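Local coordinates for putative aspartate aminotransferase (Thermus thermophilus, PDB 1IUG), which probably transfers amino groups between amino acids and 2-oxo acids, as a class-V aminotransferase that carries its pyridoxal 5'-phosphate on a lysine, at residues A[153-158]-A[203-208]; A[216-221]-A[227-232]; A[257-262]-A[332-337]; A[296-301]-A[307-312]. All coordinates share one frame; numbering follows the deposited sequence.

Interaction 1: residues A[153-158]-A[203-208]; sequences EGLVGA and LERLKP
Arg-205 reaches from the turn after helix 200-204 to the backbone of Glu-153, in the loop just before strand 155-159 in the seven-stranded mixed sheet of the large domain of this fold-type I, pyridoxal-phosphate-dependent enzyme. Along 203-208, past the residues of helix 200-204, Arg-205 alone makes the crossing. Its CG stands anti to the carbonyl carbon (chi1 -59°), and further bends at chi2 and chi3 fold the chain so that the guanidinium presents an edge to the 153-154 peptide. NH2 donates to Glu-153 O over 3.1 Å, nearly in line with the carbonyl and with the oxygen in the guanidinium plane; NH1 adds a weak bond of 3.3 Å to the same Glu-153 O. The oxygen therefore takes two bonds from one guanidinium, the NH2 bond the shorter. Leu-155, whose backbone pairs with Ala-123 and Leu-125, lies on one side of the guanidinium, its CG 4.2 Å above the plane and offset toward the rim. Lys-207 makes a long, weak ion pair with Glu-76. The Glu-153 carboxylate lies close by and may add a favourable charge effect, with OE1 4.6 Å from Arg-205 NH1.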
loop_
_atom_site.group_PDB
_atom_site.type_symbol
_atom_site.label_atom_id
_atom_site.label_comp_id
_atom_site.label_asym_id
_atom_site.label_seq_id
_atom_site.Cartn_x
_atom_site.Cartn_y
_atom_site.Cartn_z
ATOM N N GLU A 153 -30.478 12.348 7.793
ATOM C CA GLU A 153 -29.164 12.973 7.718
ATOM C C GLU A 153 -28.014 11.978 7.885
ATOM O O GLU A 153 -26.846 12.369 7.918
ATOM C CB GLU A 153 -29.059 14.091 8.761
ATOM C CG GLU A 153 -30.035 15.252 8.545
ATOM C CD GLU A 153 -29.640 16.166 7.390
ATOM O OE1 GLU A 153 -29.405 15.669 6.266
ATOM O OE2 GLU A 153 -29.569 17.398 7.606
ATOM N N GLY A 154 -28.348 10.691 7.955
ATOM C CA GLY A 154 -27.335 9.665 8.130
ATOM C C GLY A 154 -26.557 9.283 6.883
ATOM O O GLY A 154 -26.962 9.585 5.756
ATOM N N LEU A 155 -25.428 8.615 7.096
ATOM C CA LEU A 155 -24.570 8.170 5.999
ATOM C C LEU A 155 -24.470 6.654 5.984
ATOM O O LEU A 155 -24.418 6.018 7.038
ATOM C CB LEU A 155 -23.166 8.763 6.141
ATOM C CG LEU A 155 -22.973 10.264 5.926
ATOM C CD1 LEU A 155 -21.618 10.680 6.471
ATOM C CD2 LEU A 155 -23.087 10.607 4.451
ATOM N N VAL A 156 -24.464 6.080 4.785
ATOM C CA VAL A 156 -24.349 4.633 4.623
ATOM C C VAL A 156 -23.041 4.300 3.900
ATOM O O VAL A 156 -22.865 4.641 2.727
ATOM C CB VAL A 156 -25.538 4.047 3.824
ATOM C CG1 VAL A 156 -25.368 2.538 3.645
ATOM C CG2 VAL A 156 -26.855 4.348 4.538
ATOM N N GLY A 157 -22.108 3.697 4.634
ATOM C CA GLY A 157 -20.826 3.307 4.069
ATOM C C GLY A 157 -20.854 1.820 3.764
ATOM O O GLY A 157 -21.396 1.041 4.552
ATOM N N ALA A 158 -20.270 1.411 2.639
ATOM C CA ALA A 158 -20.288 -0.002 2.280
ATOM C C ALA A 158 -18.961 -0.615 1.850
ATOM O O ALA A 158 -18.111 0.044 1.251
ATOM C CB ALA A 158 -21.329 -0.245 1.206
ATOM N N LEU A 203 -19.129 13.812 -0.384
ATOM C CA LEU A 203 -18.086 14.805 -0.623
ATOM C C LEU A 203 -18.293 16.089 0.178
ATOM O O LEU A 203 -17.327 16.695 0.646
ATOM C CB LEU A 203 -17.975 15.118 -2.120
ATOM C CG LEU A 203 -17.421 14.006 -3.021
ATOM C CD1 LEU A 203 -17.602 14.368 -4.488
ATOM C CD2 LEU A 203 -15.950 13.762 -2.710
ATOM N N GLU A 204 -19.550 16.486 0.356
ATOM C CA GLU A 204 -19.887 17.698 1.107
ATOM C C GLU A 204 -19.834 17.462 2.614
ATOM O O GLU A 204 -19.728 18.403 3.393
ATOM C CB GLU A 204 -21.290 18.175 0.732
ATOM C CG GLU A 204 -21.484 18.458 -0.746
ATOM C CD GLU A 204 -22.926 18.790 -1.092
ATOM O OE1 GLU A 204 -23.190 19.946 -1.494
ATOM O OE2 GLU A 204 -23.793 17.896 -0.967
ATOM N N ARG A 205 -19.909 16.193 3.006
ATOM C CA ARG A 205 -19.903 15.776 4.408
ATOM C C ARG A 205 -18.507 15.376 4.907
ATOM O O ARG A 205 -18.357 14.931 6.043
ATOM C CB ARG A 205 -20.839 14.571 4.563
ATOM C CG ARG A 205 -22.289 14.810 4.152
ATOM C CD ARG A 205 -22.943 15.895 4.984
ATOM N NE ARG A 205 -23.182 15.414 6.344
ATOM C CZ ARG A 205 -24.172 14.594 6.690
ATOM N NH1 ARG A 205 -25.037 14.162 5.781
ATOM N NH2 ARG A 205 -24.266 14.160 7.939
ATOM N N LEU A 206 -17.492 15.557 4.068
ATOM C CA LEU A 206 -16.123 15.169 4.411
ATOM C C LEU A 206 -15.543 15.730 5.719
ATOM O O LEU A 206 -15.493 16.943 5.924
ATOM C CB LEU A 206 -15.186 15.481 3.243
ATOM C CG LEU A 206 -13.949 14.591 3.132
ATOM C CD1 LEU A 206 -14.376 13.146 2.909
ATOM C CD2 LEU A 206 -13.065 15.064 1.991
ATOM N N LYS A 207 -15.115 14.820 6.595
ATOM C CA LYS A 207 -14.511 15.154 7.888
ATOM C C LYS A 207 -13.044 14.699 7.833
ATOM O O LYS A 207 -12.677 13.702 8.458
ATOM C CB LYS A 207 -15.196 14.381 9.026
ATOM C CG LYS A 207 -16.669 14.670 9.314
ATOM C CD LYS A 207 -16.919 16.115 9.701
ATOM C CE LYS A 207 -18.396 16.376 10.010
ATOM N NZ LYS A 207 -19.279 15.176 9.880
ATOM N N PRO A 208 -12.182 15.441 7.112
ATOM C CA PRO A 208 -10.756 15.115 6.968
ATOM C C PRO A 208 -10.063 14.805 8.291
ATOM O O PRO A 208 -10.097 15.612 9.224
ATOM C CB PRO A 208 -10.181 16.382 6.333
ATOM C CG PRO A 208 -11.331 16.904 5.537
ATOM C CD PRO A 208 -12.471 16.751 6.503
#

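Interaction 2: residues A[216-221]-A[227-232]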
loop_
_atom_site.group_PDB
_atom_site.type_symbol
_atom_site.label_atom_id
_atom_site.label_comp_id
_atom_site.label_asym_id
_atom_site.label_seq_id
_atom_site.Cartn_x
_atom_site.Cartn_y
_atom_site.Cartn_z
ATOM N N ALA A 216 -8.906 14.435 2.254
ATOM C CA ALA A 216 -8.954 15.813 1.768
ATOM C C ALA A 216 -7.760 16.134 0.877
ATOM O O ALA A 216 -7.942 16.682 -0.215
ATOM C CB ALA A 216 -9.031 16.800 2.920
ATOM N N ARG A 217 -6.534 15.839 1.310
ATOM C CA ARG A 217 -5.464 16.151 0.378
ATOM C C ARG A 217 -5.187 15.152 -0.734
ATOM O O ARG A 217 -4.530 15.482 -1.715
ATOM C CB ARG A 217 -4.243 16.898 0.966
ATOM C CG ARG A 217 -2.824 16.293 0.948
ATOM C CD ARG A 217 -2.594 15.044 1.740
ATOM N NE ARG A 217 -1.665 15.423 2.812
ATOM C CZ ARG A 217 -1.775 15.069 4.091
ATOM N NH1 ARG A 217 -2.765 14.289 4.496
ATOM N NH2 ARG A 217 -0.960 15.593 4.990
ATOM N N GLU A 218 -5.792 13.973 -0.631
ATOM C CA GLU A 218 -5.683 12.982 -1.697
ATOM C C GLU A 218 -6.642 13.484 -2.782
ATOM O O GLU A 218 -6.291 13.515 -3.955
ATOM C CB GLU A 218 -6.114 11.584 -1.234
ATOM C CG GLU A 218 -5.037 10.780 -0.520
ATOM C CD GLU A 218 -3.907 10.298 -1.430
ATOM O OE1 GLU A 218 -3.828 10.705 -2.613
ATOM O OE2 GLU A 218 -3.077 9.499 -0.946
ATOM N N LEU A 219 -7.833 13.925 -2.364
ATOM C CA LEU A 219 -8.853 14.447 -3.286
ATOM C C LEU A 219 -8.282 15.640 -4.040
ATOM O O LEU A 219 -8.357 15.708 -5.264
ATOM C CB LEU A 219 -10.108 14.866 -2.512
ATOM C CG LEU A 219 -11.436 15.135 -3.238
ATOM C CD1 LEU A 219 -11.417 16.467 -3.957
ATOM C CD2 LEU A 219 -11.764 14.000 -4.194
ATOM N N LYS A 220 -7.686 16.556 -3.287
ATOM C CA LYS A 220 -7.057 17.764 -3.816
ATOM C C LYS A 220 -6.058 17.375 -4.916
ATOM O O LYS A 220 -6.089 17.928 -6.017
ATOM C CB LYS A 220 -6.352 18.478 -2.648
ATOM C CG LYS A 220 -5.801 19.899 -2.846
ATOM C CD LYS A 220 -4.733 20.018 -3.927
ATOM C CE LYS A 220 -4.199 21.451 -4.059
ATOM N NZ LYS A 220 -4.819 22.422 -3.103
ATOM N N ALA A 221 -5.209 16.392 -4.621
ATOM C CA ALA A 221 -4.197 15.921 -5.563
ATOM C C ALA A 221 -4.718 15.028 -6.695
ATOM O O ALA A 221 -4.330 15.203 -7.852
ATOM C CB ALA A 221 -3.083 15.200 -4.812
ATOM N N SER A 227 -1.312 12.305 -6.631
ATOM C CA SER A 227 -1.660 11.606 -5.401
ATOM C C SER A 227 -0.823 12.271 -4.315
ATOM O O SER A 227 0.157 12.959 -4.617
ATOM C CB SER A 227 -1.375 10.099 -5.499
ATOM O OG SER A 227 -0.018 9.838 -5.809
ATOM N N ALA A 228 -1.247 12.127 -3.064
ATOM C CA ALA A 228 -0.532 12.740 -1.951
ATOM C C ALA A 228 0.915 12.260 -1.881
ATOM O O ALA A 228 1.831 13.069 -1.756
ATOM C CB ALA A 228 -1.250 12.457 -0.644
ATOM N N TRP A 229 1.114 10.950 -1.998
ATOM C CA TRP A 229 2.451 10.351 -1.937
ATOM C C TRP A 229 2.690 9.566 -3.226
ATOM O O TRP A 229 1.894 9.657 -4.160
ATOM C CB TRP A 229 2.552 9.411 -0.725
ATOM C CG TRP A 229 1.579 9.739 0.376
ATOM C CD1 TRP A 229 0.477 9.014 0.742
ATOM C CD2 TRP A 229 1.588 10.904 1.212
ATOM N NE1 TRP A 229 -0.202 9.658 1.747
ATOM C CE2 TRP A 229 0.457 10.819 2.056
ATOM C CE3 TRP A 229 2.444 12.010 1.330
ATOM C CZ2 TRP A 229 0.157 11.803 3.007
ATOM C CZ3 TRP A 229 2.144 12.989 2.277
ATOM C CH2 TRP A 229 1.010 12.876 3.102
ATOM N N THR A 230 3.777 8.804 -3.291
ATOM C CA THR A 230 4.049 8.017 -4.487
ATOM C C THR A 230 3.043 6.878 -4.551
ATOM O O THR A 230 2.880 6.123 -3.590
ATOM C CB THR A 230 5.469 7.436 -4.487
ATOM O OG1 THR A 230 6.410 8.487 -4.252
ATOM C CG2 THR A 230 5.780 6.793 -5.837
ATOM N N PRO A 231 2.296 6.787 -5.660
ATOM C CA PRO A 231 1.302 5.721 -5.804
ATOM C C PRO A 231 1.918 4.489 -6.461
ATOM O O PRO A 231 2.952 4.588 -7.130
ATOM C CB PRO A 231 0.280 6.361 -6.731
ATOM C CG PRO A 231 1.173 7.095 -7.707
ATOM C CD PRO A 231 2.238 7.725 -6.799
ATOM N N ALA A 232 1.295 3.331 -6.260
ATOM C CA ALA A 232 1.772 2.102 -6.890
ATOM C C ALA A 232 1.283 2.198 -8.343
ATOM O O ALA A 232 0.346 1.508 -8.756
ATOM C CB ALA A 232 1.179 0.882 -6.188
HETATM O O HOH W 1 -0.960 8.762 -2.558
#
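Glu-218 and Ala-228 bring helix 215-222 against the irregular segment 227-232, their CA atoms 5.2 Å apart, while Ala-221 and Ser-227 form a second close approach at 5.0 Å. This is a helix-loop-helix connection: the chain turns back along the helix it has just left before entering helix 233-246, with Ala-232 as N-cap residue. The main tie is from Ala-228 N to Glu-218 OE1, 3.0 Å and almost straight at 173°, although the N-H comes from well above the carboxylate plane. Gln-222 NE2 also bonds OE1. Ala-228 CB sits over the centre of one face of the Trp-229 ring and meets Arg-217 CD. Arg-217 crosses the indole at about a right angle, with Trp-229 CH2 3.6 Å above one face of its guanidinium and the two planes 51° apart; Tyr-211 engages the same arginine in a cation-pi contact. Across the dimer interface, Trp-229 packs on the pyridoxal-phosphate-lysine side chain of the second subunit, to which Thr-230 OG1 is hydrogen-bonded. The other carboxylate oxygen is held through a water, which donates to Glu-218 OE2 at 2.8 Å and accepts from Trp-229 N at 3.1 Å.

Interaction 3: residues A[257-262]-A[332-337]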
loop_
_atom_site.group_PDB
_atom_site.type_symbol
_atom_site.label_atom_id
_atom_site.label_comp_id
_atom_site.label_asym_id
_atom_site.label_seq_id
_atom_site.Cartn_x
_atom_site.Cartn_y
_atom_site.Cartn_z
ATOM N N LYS A 257 -19.730 -14.452 -14.365
ATOM C CA LYS A 257 -19.344 -14.688 -12.984
ATOM C C LYS A 257 -20.470 -15.322 -12.158
ATOM O O LYS A 257 -20.219 -16.218 -11.344
ATOM C CB LYS A 257 -18.776 -13.406 -12.360
ATOM C CG LYS A 257 -17.357 -13.107 -12.883
ATOM C CD LYS A 257 -16.444 -14.291 -12.521
ATOM C CE LYS A 257 -15.007 -14.173 -12.982
ATOM N NZ LYS A 257 -14.704 -12.923 -13.720
ATOM N N ALA A 258 -21.710 -14.924 -12.439
ATOM C CA ALA A 258 -22.873 -15.477 -11.745
ATOM C C ALA A 258 -23.075 -16.934 -12.154
ATOM O O ALA A 258 -23.395 -17.787 -11.320
ATOM C CB ALA A 258 -24.124 -14.664 -12.063
ATOM N N TRP A 259 -22.876 -17.213 -13.440
ATOM C CA TRP A 259 -23.022 -18.566 -13.966
ATOM C C TRP A 259 -21.935 -19.497 -13.419
ATOM O O TRP A 259 -22.216 -20.636 -13.045
ATOM C CB TRP A 259 -22.989 -18.544 -15.499
ATOM C CG TRP A 259 -23.034 -19.908 -16.115
ATOM C CD1 TRP A 259 -24.149 -20.635 -16.411
ATOM C CD2 TRP A 259 -21.911 -20.729 -16.473
ATOM N NE1 TRP A 259 -23.793 -21.860 -16.925
ATOM C CE2 TRP A 259 -22.426 -21.945 -16.972
ATOM C CE3 TRP A 259 -20.521 -20.554 -16.413
ATOM C CZ2 TRP A 259 -21.599 -22.986 -17.411
ATOM C CZ3 TRP A 259 -19.699 -21.589 -16.847
ATOM C CH2 TRP A 259 -20.242 -22.790 -17.339
ATOM N N GLN A 260 -20.702 -18.998 -13.359
ATOM C CA GLN A 260 -19.562 -19.768 -12.857
ATOM C C GLN A 260 -19.709 -20.173 -11.393
ATOM O O GLN A 260 -19.357 -21.290 -11.017
ATOM C CB GLN A 260 -18.255 -18.980 -13.038
ATOM C CG GLN A 260 -17.767 -18.897 -14.481
ATOM C CD GLN A 260 -16.539 -18.011 -14.644
ATOM O OE1 GLN A 260 -16.428 -16.966 -14.009
ATOM N NE2 GLN A 260 -15.619 -18.422 -15.514
ATOM N N ASN A 261 -20.220 -19.259 -10.570
ATOM C CA ASN A 261 -20.400 -19.529 -9.152
ATOM C C ASN A 261 -21.555 -20.500 -8.928
ATOM O O ASN A 261 -21.471 -21.387 -8.075
ATOM C CB ASN A 261 -20.647 -18.230 -8.382
ATOM C CG ASN A 261 -20.333 -18.366 -6.908
ATOM O OD1 ASN A 261 -19.220 -18.735 -6.535
ATOM N ND2 ASN A 261 -21.312 -18.069 -6.061
ATOM N N ALA A 262 -22.625 -20.329 -9.707
ATOM C CA ALA A 262 -23.797 -21.195 -9.616
ATOM C C ALA A 262 -23.399 -22.610 -10.036
ATOM O O ALA A 262 -23.970 -23.596 -9.566
ATOM C CB ALA A 262 -24.907 -20.671 -10.509
ATOM N N TYR A 332 -15.061 -22.398 -20.209
ATOM C CA TYR A 332 -14.512 -23.749 -20.211
ATOM C C TYR A 332 -13.533 -24.126 -19.111
ATOM O O TYR A 332 -13.422 -25.300 -18.752
ATOM C CB TYR A 332 -13.995 -24.063 -21.611
ATOM C CG TYR A 332 -15.081 -23.745 -22.611
ATOM C CD1 TYR A 332 -15.036 -22.574 -23.372
ATOM C CD2 TYR A 332 -16.226 -24.543 -22.696
ATOM C CE1 TYR A 332 -16.103 -22.201 -24.181
ATOM C CE2 TYR A 332 -17.298 -24.180 -23.500
ATOM C CZ TYR A 332 -17.231 -23.008 -24.237
ATOM O OH TYR A 332 -18.296 -22.631 -25.018
ATOM N N GLU A 333 -12.842 -23.137 -18.555
ATOM C CA GLU A 333 -11.924 -23.411 -17.460
ATOM C C GLU A 333 -12.779 -23.700 -16.229
ATOM O O GLU A 333 -12.432 -24.543 -15.403
ATOM C CB GLU A 333 -10.989 -22.222 -17.231
ATOM C CG GLU A 333 -9.935 -22.099 -18.317
ATOM C CD GLU A 333 -9.159 -20.801 -18.259
ATOM O OE1 GLU A 333 -7.928 -20.851 -18.419
ATOM O OE2 GLU A 333 -9.772 -19.729 -18.074
ATOM N N ALA A 334 -13.927 -23.030 -16.150
ATOM C CA ALA A 334 -14.865 -23.218 -15.049
ATOM C C ALA A 334 -15.429 -24.638 -15.112
ATOM O O ALA A 334 -15.517 -25.318 -14.089
ATOM C CB ALA A 334 -15.989 -22.195 -15.127
ATOM N N LEU A 335 -15.796 -25.086 -16.315
ATOM C CA LEU A 335 -16.321 -26.441 -16.500
ATOM C C LEU A 335 -15.264 -27.456 -16.061
ATOM O O LEU A 335 -15.585 -28.514 -15.519
ATOM C CB LEU A 335 -16.708 -26.691 -17.963
ATOM C CG LEU A 335 -17.992 -26.064 -18.516
ATOM C CD1 LEU A 335 -18.173 -26.455 -19.986
ATOM C CD2 LEU A 335 -19.193 -26.529 -17.709
ATOM N N GLY A 336 -13.998 -27.112 -16.282
ATOM C CA GLY A 336 -12.909 -27.983 -15.880
ATOM C C GLY A 336 -12.814 -28.067 -14.368
ATOM O O GLY A 336 -12.560 -29.142 -13.820
ATOM N N VAL A 337 -13.017 -26.931 -13.697
ATOM C CA VAL A 337 -12.974 -26.860 -12.236
ATOM C C VAL A 337 -14.126 -27.691 -11.669
ATOM O O VAL A 337 -13.974 -28.366 -10.648
ATOM C CB VAL A 337 -13.105 -25.392 -11.721
ATOM C CG1 VAL A 337 -13.115 -25.362 -10.205
ATOM C CG2 VAL A 337 -11.959 -24.546 -12.235
#
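Trp-259 and Gln-260 both lean on the small side chain of Ala-334, the nearest backbone approach being 6.2 Å between the CA atoms of Gln-260 and Ala-334. The tryptophan has CG anti to its own backbone N (chi1 176°), which swings the indole out from the helix so that its six-membered ring reaches the partner helix. There CH2 meets Leu-335 CD2 at 3.9 Å, the methyl approaching the rim of the indole near its plane, and the two side chains cross at about a right angle. CZ3 of the same ring comes within 4.1 Å of Ala-334 CB, obliquely. Two long C-terminal-domain helices, 250-270 and 331-348, pack here almost parallel, their local axes 12° apart and 10.2 Å distant at closest approach. Gln-260 takes a different chi1 (-73°), with CG beside the backbone N and the chain extended beyond it. Its aliphatic part and its amide both lie against the alanine methyl, CG and NE2 each 3.8 Å from Ala-334 CB. The amide is held by the residues just before the second helix: NE2 donates to Tyr-329 O and, weakly, to Asp-330 O. Leu-325 touches both Gln-260 and Ala-334, and Leu-263, about a turn further along the first helix, packs on Ala-334 and Leu-335. Arg-331 makes a cation-pi contact with Trp-259.

Interaction 4: residues A[296-301]-A[307-312]; sequences ARVKEA and AVIAGG
Ile-309 turns its side chain toward helix 295-303 and makes the direct contact almost entirely with the end methyl. CD1 lies 3.8 Å from Lys-299 CA and 4.0 Å from Val-298 O, so the methyl rests on the helix backbone, while Val-298 CG1 reaches Ile-309 CD1 at 4.1 Å. The valine and isoleucine side chains cross at about a right angle. CG1 of Ile-309 is placed between the backbone N and the carbonyl carbon (chi1 67°), and from there the chain extends to put CD1 on the helix. Two waters bridge helix and strand alongside this apolar contact. One donates to Lys-299 O and to Ala-307 O, each at 2.9 Å; the other donates to Ile-309 O at 2.8 Å and accepts a weak bond from Lys-299 NZ. Helix and strand form an alpha-beta unit of the C-terminal domain, in which strand 307-311 lies between 3-4 and 320-323 of a five-stranded mixed sheet. Phe-302 and Tyr-295 of the helix and Leu-323 of the neighbouring strand also pack on Ile-309, and Phe-321 packs on Val-298. Farther along the strand, Gly-311 O accepts a hydrogen bond from NH2 of Arg-322, a predicted substrate-binding residue.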
loop_
_atom_site.group_PDB
_atom_site.type_symbol
_atom_site.label_atom_id
_atom_site.label_comp_id
_atom_site.label_asym_id
_atom_site.label_seq_id
_atom_site.Cartn_x
_atom_site.Cartn_y
_atom_site.Cartn_z
ATOM N N ALA A 296 -8.739 -30.525 6.364
ATOM C CA ALA A 296 -7.442 -30.937 5.835
ATOM C C ALA A 296 -7.553 -31.975 4.720
ATOM O O ALA A 296 -6.742 -31.989 3.795
ATOM C CB ALA A 296 -6.561 -31.463 6.962
ATOM N N ARG A 297 -8.571 -32.827 4.801
ATOM C CA ARG A 297 -8.789 -33.866 3.797
ATOM C C ARG A 297 -9.221 -33.238 2.467
ATOM O O ARG A 297 -8.744 -33.634 1.407
ATOM C CB ARG A 297 -9.845 -34.865 4.300
ATOM C CG ARG A 297 -9.632 -36.332 3.884
ATOM C CD ARG A 297 -9.637 -36.524 2.373
ATOM N NE ARG A 297 -9.267 -37.880 1.965
ATOM C CZ ARG A 297 -10.039 -38.955 2.110
ATOM N NH1 ARG A 297 -11.241 -38.854 2.664
ATOM N NH2 ARG A 297 -9.617 -40.135 1.672
ATOM N N VAL A 298 -10.116 -32.255 2.533
ATOM C CA VAL A 298 -10.610 -31.564 1.340
ATOM C C VAL A 298 -9.506 -30.667 0.778
ATOM O O VAL A 298 -9.321 -30.566 -0.434
ATOM C CB VAL A 298 -11.861 -30.702 1.673
ATOM C CG1 VAL A 298 -12.399 -30.025 0.420
ATOM C CG2 VAL A 298 -12.939 -31.568 2.304
ATOM N N LYS A 299 -8.774 -30.034 1.689
ATOM C CA LYS A 299 -7.666 -29.140 1.372
ATOM C C LYS A 299 -6.611 -29.921 0.577
ATOM O O LYS A 299 -6.147 -29.462 -0.470
ATOM C CB LYS A 299 -7.098 -28.603 2.698
ATOM C CG LYS A 299 -6.148 -27.397 2.670
ATOM C CD LYS A 299 -4.867 -27.623 1.887
ATOM C CE LYS A 299 -3.963 -26.389 1.917
ATOM N NZ LYS A 299 -4.527 -25.242 2.702
ATOM N N GLU A 300 -6.276 -31.119 1.049
ATOM C CA GLU A 300 -5.280 -31.956 0.382
ATOM C C GLU A 300 -5.784 -32.601 -0.903
ATOM O O GLU A 300 -5.007 -32.826 -1.832
ATOM C CB GLU A 300 -4.737 -33.022 1.339
ATOM C CG GLU A 300 -3.876 -32.452 2.460
ATOM C CD GLU A 300 -3.434 -33.508 3.463
ATOM O OE1 GLU A 300 -3.981 -33.528 4.590
ATOM O OE2 GLU A 300 -2.538 -34.316 3.126
ATOM N N ALA A 301 -7.083 -32.888 -0.965
ATOM C CA ALA A 301 -7.673 -33.491 -2.156
ATOM C C ALA A 301 -7.568 -32.520 -3.332
ATOM O O ALA A 301 -7.269 -32.922 -4.457
ATOM C CB ALA A 301 -9.123 -33.865 -1.902
ATOM N N ALA A 307 -4.766 -27.393 -7.098
ATOM C CA ALA A 307 -5.616 -26.246 -6.782
ATOM C C ALA A 307 -5.473 -25.764 -5.345
ATOM O O ALA A 307 -5.206 -26.547 -4.434
ATOM C CB ALA A 307 -7.077 -26.575 -7.081
ATOM N N VAL A 308 -5.652 -24.461 -5.155
ATOM C CA VAL A 308 -5.571 -23.850 -3.833
ATOM C C VAL A 308 -6.963 -23.366 -3.455
ATOM O O VAL A 308 -7.595 -22.614 -4.209
ATOM C CB VAL A 308 -4.598 -22.643 -3.807
ATOM C CG1 VAL A 308 -4.488 -22.090 -2.392
ATOM C CG2 VAL A 308 -3.220 -23.054 -4.328
ATOM N N ILE A 309 -7.438 -23.816 -2.296
ATOM C CA ILE A 309 -8.757 -23.446 -1.795
ATOM C C ILE A 309 -8.638 -22.737 -0.447
ATOM O O ILE A 309 -7.546 -22.626 0.110
ATOM C CB ILE A 309 -9.666 -24.687 -1.637
ATOM C CG1 ILE A 309 -9.136 -25.598 -0.522
ATOM C CG2 ILE A 309 -9.739 -25.450 -2.963
ATOM C CD1 ILE A 309 -10.090 -26.700 -0.129
ATOM N N ALA A 310 -9.761 -22.253 0.076
ATOM C CA ALA A 310 -9.754 -21.562 1.357
ATOM C C ALA A 310 -10.672 -22.236 2.369
ATOM O O ALA A 310 -11.581 -22.981 2.001
ATOM C CB ALA A 310 -10.145 -20.099 1.171
ATOM N N GLY A 311 -10.418 -21.979 3.649
ATOM C CA GLY A 311 -11.227 -22.568 4.698
ATOM C C GLY A 311 -12.086 -21.548 5.415
ATOM O O GLY A 311 -12.257 -20.424 4.943
ATOM N N GLY A 312 -12.617 -21.944 6.569
ATOM C CA GLY A 312 -13.458 -21.057 7.352
ATOM C C GLY A 312 -12.693 -20.196 8.338
ATOM O O GLY A 312 -11.544 -20.485 8.669
HETATM O O HOH W 2 -5.727 -26.890 -1.638
HETATM O O HOH W 3 -5.432 -24.426 -0.082
#

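Interactions 1 and 2 follow each other in the chain and touch, Pro-208 CG lying 3.5 Å from Ala-216 CB; interactions 3 and 4 lie on the opposite side of the chain's centre, their own centres about 18 Å apart. Polar bonds to backbone atoms mark the first pair, an arginine gripping a carbonyl in 153-158/203-208 and a carboxylate in 216-221/227-232, whereas the second pair meets mainly by apolar packing, with no direct hydrogen bond across, supplemented in interaction 4 by bridging waters. Helix 331-348 links the latter two, since it supplies one side of interaction 3 and also covers Ala-301 and Ala-307. Interaction 4 is buried; the others are partly buried, and interaction 2 also adjoins the second subunit's cofactor.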